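Local coordinates for DUF4848 domain-containing protein (Bacteroides thetaiotaomicron, PDB 4LB8) that is of unknown function but belongs to the DUF4848 family, is probably exported, perhaps as a lipoprotein, and pairs as a two-fold dimer in the crystal, at the interface of chains A and B. Sequence-based numbering; all coordinates share one arbitrary frame. Chains: chain A/B, Uncharacterized protein.

Contact 1: the interface of chains A and B. Residues chain A 171, 184, 195, 197; chain B 151-154.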
# COMPACT_ATOMS: atom_id res chain seq x y z
N GLU A 171 1.70 15.14 -2.53
CA GLU A 171 1.53 14.03 -3.47
C GLU A 171 0.46 13.09 -2.96
O GLU A 171 0.66 12.46 -1.95
CB GLU A 171 2.85 13.26 -3.68
CG GLU A 171 4.03 14.15 -4.00
CD GLU A 171 5.40 13.53 -4.21
OE1 GLU A 171 5.62 12.38 -3.76
OE2 GLU A 171 6.26 14.22 -4.80
N TYR A 184 -0.32 15.59 -7.89
CA TYR A 184 1.00 16.07 -7.52
C TYR A 184 1.01 17.59 -7.62
O TYR A 184 0.60 18.13 -8.64
CB TYR A 184 2.09 15.38 -8.39
CG TYR A 184 2.07 13.88 -8.19
CD1 TYR A 184 2.76 13.28 -7.14
CD2 TYR A 184 1.22 13.07 -8.96
CE1 TYR A 184 2.63 11.91 -6.86
CE2 TYR A 184 1.08 11.70 -8.69
CZ TYR A 184 1.79 11.13 -7.65
OH TYR A 184 1.70 9.78 -7.40
N ASN A 195 -0.48 18.19 -11.30
CA ASN A 195 -0.36 17.09 -12.22
C ASN A 195 -1.36 16.00 -11.78
O ASN A 195 -1.28 15.49 -10.66
CB ASN A 195 1.10 16.57 -12.29
CG ASN A 195 1.43 15.57 -13.39
OD1 ASN A 195 2.47 14.90 -13.34
ND2 ASN A 195 0.59 15.41 -14.40
N THR A 197 -2.86 12.41 -12.74
CA THR A 197 -2.36 11.23 -13.46
C THR A 197 -3.28 10.00 -13.32
O THR A 197 -3.95 9.83 -12.30
CB THR A 197 -0.92 10.87 -12.99
OG1 THR A 197 -0.90 10.79 -11.56
CG2 THR A 197 0.14 11.86 -13.46
N ARG B 151 11.36 12.53 -7.87
CA ARG B 151 9.95 12.90 -8.06
C ARG B 151 9.03 12.18 -7.07
O ARG B 151 8.10 12.80 -6.55
CB ARG B 151 9.50 12.60 -9.50
CG ARG B 151 8.09 13.06 -9.84
CD ARG B 151 7.65 12.53 -11.17
NE ARG B 151 6.24 12.82 -11.41
CZ ARG B 151 5.26 11.93 -11.29
NH1 ARG B 151 5.53 10.67 -10.94
NH2 ARG B 151 4.00 12.28 -11.53
N GLN B 152 9.25 10.87 -6.83
CA GLN B 152 8.43 10.06 -5.92
C GLN B 152 8.95 10.11 -4.47
O GLN B 152 8.26 9.61 -3.58
CB GLN B 152 8.35 8.60 -6.39
CG GLN B 152 7.48 8.41 -7.64
CD GLN B 152 6.03 8.78 -7.44
OE1 GLN B 152 5.56 9.80 -7.95
NE2 GLN B 152 5.30 7.95 -6.72
N GLN B 153 10.14 10.72 -4.24
CA GLN B 153 10.78 10.81 -2.92
C GLN B 153 9.84 11.41 -1.87
O GLN B 153 9.07 12.34 -2.15
CB GLN B 153 12.15 11.53 -2.96
CG GLN B 153 12.25 12.95 -2.41
CD GLN B 153 13.65 13.25 -1.93
OE1 GLN B 153 14.52 13.72 -2.68
NE2 GLN B 153 13.91 12.99 -0.65
N GLN B 154 9.88 10.81 -0.68
CA GLN B 154 9.08 11.14 0.49
C GLN B 154 9.80 10.62 1.76
O GLN B 154 10.54 9.64 1.68
CB GLN B 154 7.67 10.50 0.33
CG GLN B 154 6.58 11.05 1.25
CD GLN B 154 6.17 12.46 0.94
OE1 GLN B 154 5.84 12.82 -0.20
NE2 GLN B 154 6.17 13.29 1.98
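B:Arg151 reaches over A:Tyr184 in a cation-pi contact, the end of helix 148-152 of one chain lying against the strands of the other. The arginine chain, with CG anti to the backbone N (chi1 -175°), runs extended to NE and brings the NH2 end of its guanidinium over the tyrosine. This NH2 sits over one face of the A:Tyr184 ring, 4.2 Å from the centroid and offset toward the rim, with the guanidinium plane tilted 43° from the ring. The same NH2 lies 3.5 Å from the amide oxygen OD1 of A:Asn195, a distance that allows at most a loose polar attraction.

Looser packing comes from B:Gln152. Its chain bends at chi2 (-63°) and brings the amide OE1 to 3.8 Å from CE1 of A:Tyr184. Within chain A, the carboxylate of A:Glu171 and the hydroxyl of A:Thr197 lie at the edge of the ring, in its plane, and help to frame it.

The polar contact at the helix end is doubtful. OE2 of A:Glu171 is modelled 2.9 Å from the carbonyl O of B:Arg151, yet both atoms normally only accept; a protonated carboxyl group could relieve this, but hydrogens are not seen. The site seats the helix end on the partner's strands, probably helping to hold the dimer together.

Contact 2: the interface of chains A and B. Residues chain A 161-163, 176, 282; chain B 161, 176, 282.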
# COMPACT_ATOMS: atom_id res chain seq x y z
N SER A 161 -2.04 -3.14 -3.89
CA SER A 161 -2.71 -1.88 -3.64
C SER A 161 -1.90 -1.03 -2.66
O SER A 161 -1.33 -1.59 -1.72
CB SER A 161 -4.10 -2.17 -3.08
OG SER A 161 -4.90 -1.00 -3.16
N SER A 162 -1.86 0.33 -2.90
CA SER A 162 -1.21 1.37 -2.07
C SER A 162 -1.95 2.69 -2.24
O SER A 162 -2.19 3.14 -3.36
CB SER A 162 0.26 1.56 -2.42
OG SER A 162 1.01 0.49 -1.88
N VAL A 163 -2.32 3.28 -1.10
CA VAL A 163 -3.08 4.52 -1.03
C VAL A 163 -2.34 5.42 -0.04
O VAL A 163 -1.97 4.95 1.04
CB VAL A 163 -4.55 4.25 -0.63
CG1 VAL A 163 -5.37 5.53 -0.52
CG2 VAL A 163 -5.22 3.27 -1.59
N GLN A 176 -4.47 0.92 -7.42
CA GLN A 176 -5.28 -0.25 -7.16
C GLN A 176 -4.78 -1.42 -8.02
O GLN A 176 -3.69 -1.34 -8.57
CB GLN A 176 -6.78 0.08 -7.35
CG GLN A 176 -7.31 1.11 -6.33
CD GLN A 176 -7.20 0.64 -4.89
OE1 GLN A 176 -6.60 1.31 -4.05
NE2 GLN A 176 -7.73 -0.56 -4.57
N GLN A 282 -11.50 4.35 -1.80
CA GLN A 282 -10.08 4.10 -1.98
C GLN A 282 -9.30 5.38 -2.37
O GLN A 282 -8.13 5.28 -2.77
CB GLN A 282 -9.90 2.99 -3.02
CG GLN A 282 -10.23 1.58 -2.49
CD GLN A 282 -9.46 1.20 -1.22
OE1 GLN A 282 -10.03 0.86 -0.18
NE2 GLN A 282 -8.15 1.27 -1.27
N SER B 161 -3.48 2.74 3.10
CA SER B 161 -3.86 1.41 2.69
C SER B 161 -2.70 0.69 2.00
O SER B 161 -1.97 1.35 1.25
CB SER B 161 -5.06 1.50 1.76
OG SER B 161 -5.68 0.23 1.64
N GLN B 176 -6.20 -1.70 5.88
CA GLN B 176 -7.06 -0.65 5.38
C GLN B 176 -6.99 0.56 6.33
O GLN B 176 -6.10 0.63 7.16
CB GLN B 176 -8.49 -1.19 5.16
CG GLN B 176 -8.56 -2.26 4.05
CD GLN B 176 -8.11 -1.75 2.69
OE1 GLN B 176 -7.22 -2.32 2.06
NE2 GLN B 176 -8.70 -0.64 2.21
N GLN B 282 -10.80 -5.98 -1.41
CA GLN B 282 -9.54 -5.53 -0.84
C GLN B 282 -8.73 -6.69 -0.22
O GLN B 282 -7.75 -6.43 0.49
CB GLN B 282 -9.82 -4.42 0.18
CG GLN B 282 -10.18 -3.06 -0.45
CD GLN B 282 -9.15 -2.56 -1.46
OE1 GLN B 282 -9.45 -2.28 -2.62
NE2 GLN B 282 -7.91 -2.43 -1.04
O HOH W 1 -5.79 -0.42 -0.83
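This is a two-fold symmetric homodimer interface in which short strands 161-163 of the two chains pair antiparallel across the axis, joining the copies through backbone, glutamine amides and water. The crystal alone does not establish that this dimer forms in the cell. A:Val163 bridges to B:Ser161: its N donates to the O of B:Ser161 at 3.1 Å, while the return bond from B:Ser161 N to A:Val163 O is weak at 3.4 Å. Beside this pair, CB of A:Val163 packs on CB of B:Ser161 at 3.7 Å.

The hydroxyls of A:Ser161 and B:Ser161 point toward the axis, where one water bridges A:Ser161 OG and B:Ser161 OG, 2.6 Å from each. Each hydroxyl stands anti to its own backbone nitrogen (chi1 -164°), which turns it to the water.

A:Gln282 and B:Gln282 arrive from opposite directions and stack their amides face to face, the planes only 9° apart and the two CD atoms 3.8 Å from each other. The bend at chi2 (-55°) lays each amide flat alongside its partner. A:Gln282 NE2 donates to A:Gln176 OE1 at 3.2 Å, from above the carbonyl plane, and chain B repeats this. Across the axis, NE2 of A:Gln176 makes a weak, strongly bent bond to OE1 of B:Gln282 at 3.1 Å; the two-fold twin, B:Gln176 NE2 to A:Gln282 OE1, is equally weak. The amide nitrogen of A:Gln282 is thus held by A:Gln176 and its oxygen, weakly, by B:Gln176, which probably helps to orient the amide, and likewise for B:Gln282. The site forms the polar centre of the dimer and probably sets the register of the two chains.

The centres of the C-alpha atoms of contact 1 and contact 2 are about 17 Å apart. They share no residue, but strand 171-175 of chain A starts with A:Glu171 in contact 1 and leads directly into A:Gln176 in contact 2. In chain B, the segment following helix 148-152 runs from contact 1 to strand 161-163 at the two-fold. Contact 2 lies at the axis, whereas contact 1 lies to one side and recurs as a twin on the other. Together they spread the hold between the chains outward from the axis, which probably limits rotation of one copy against the other.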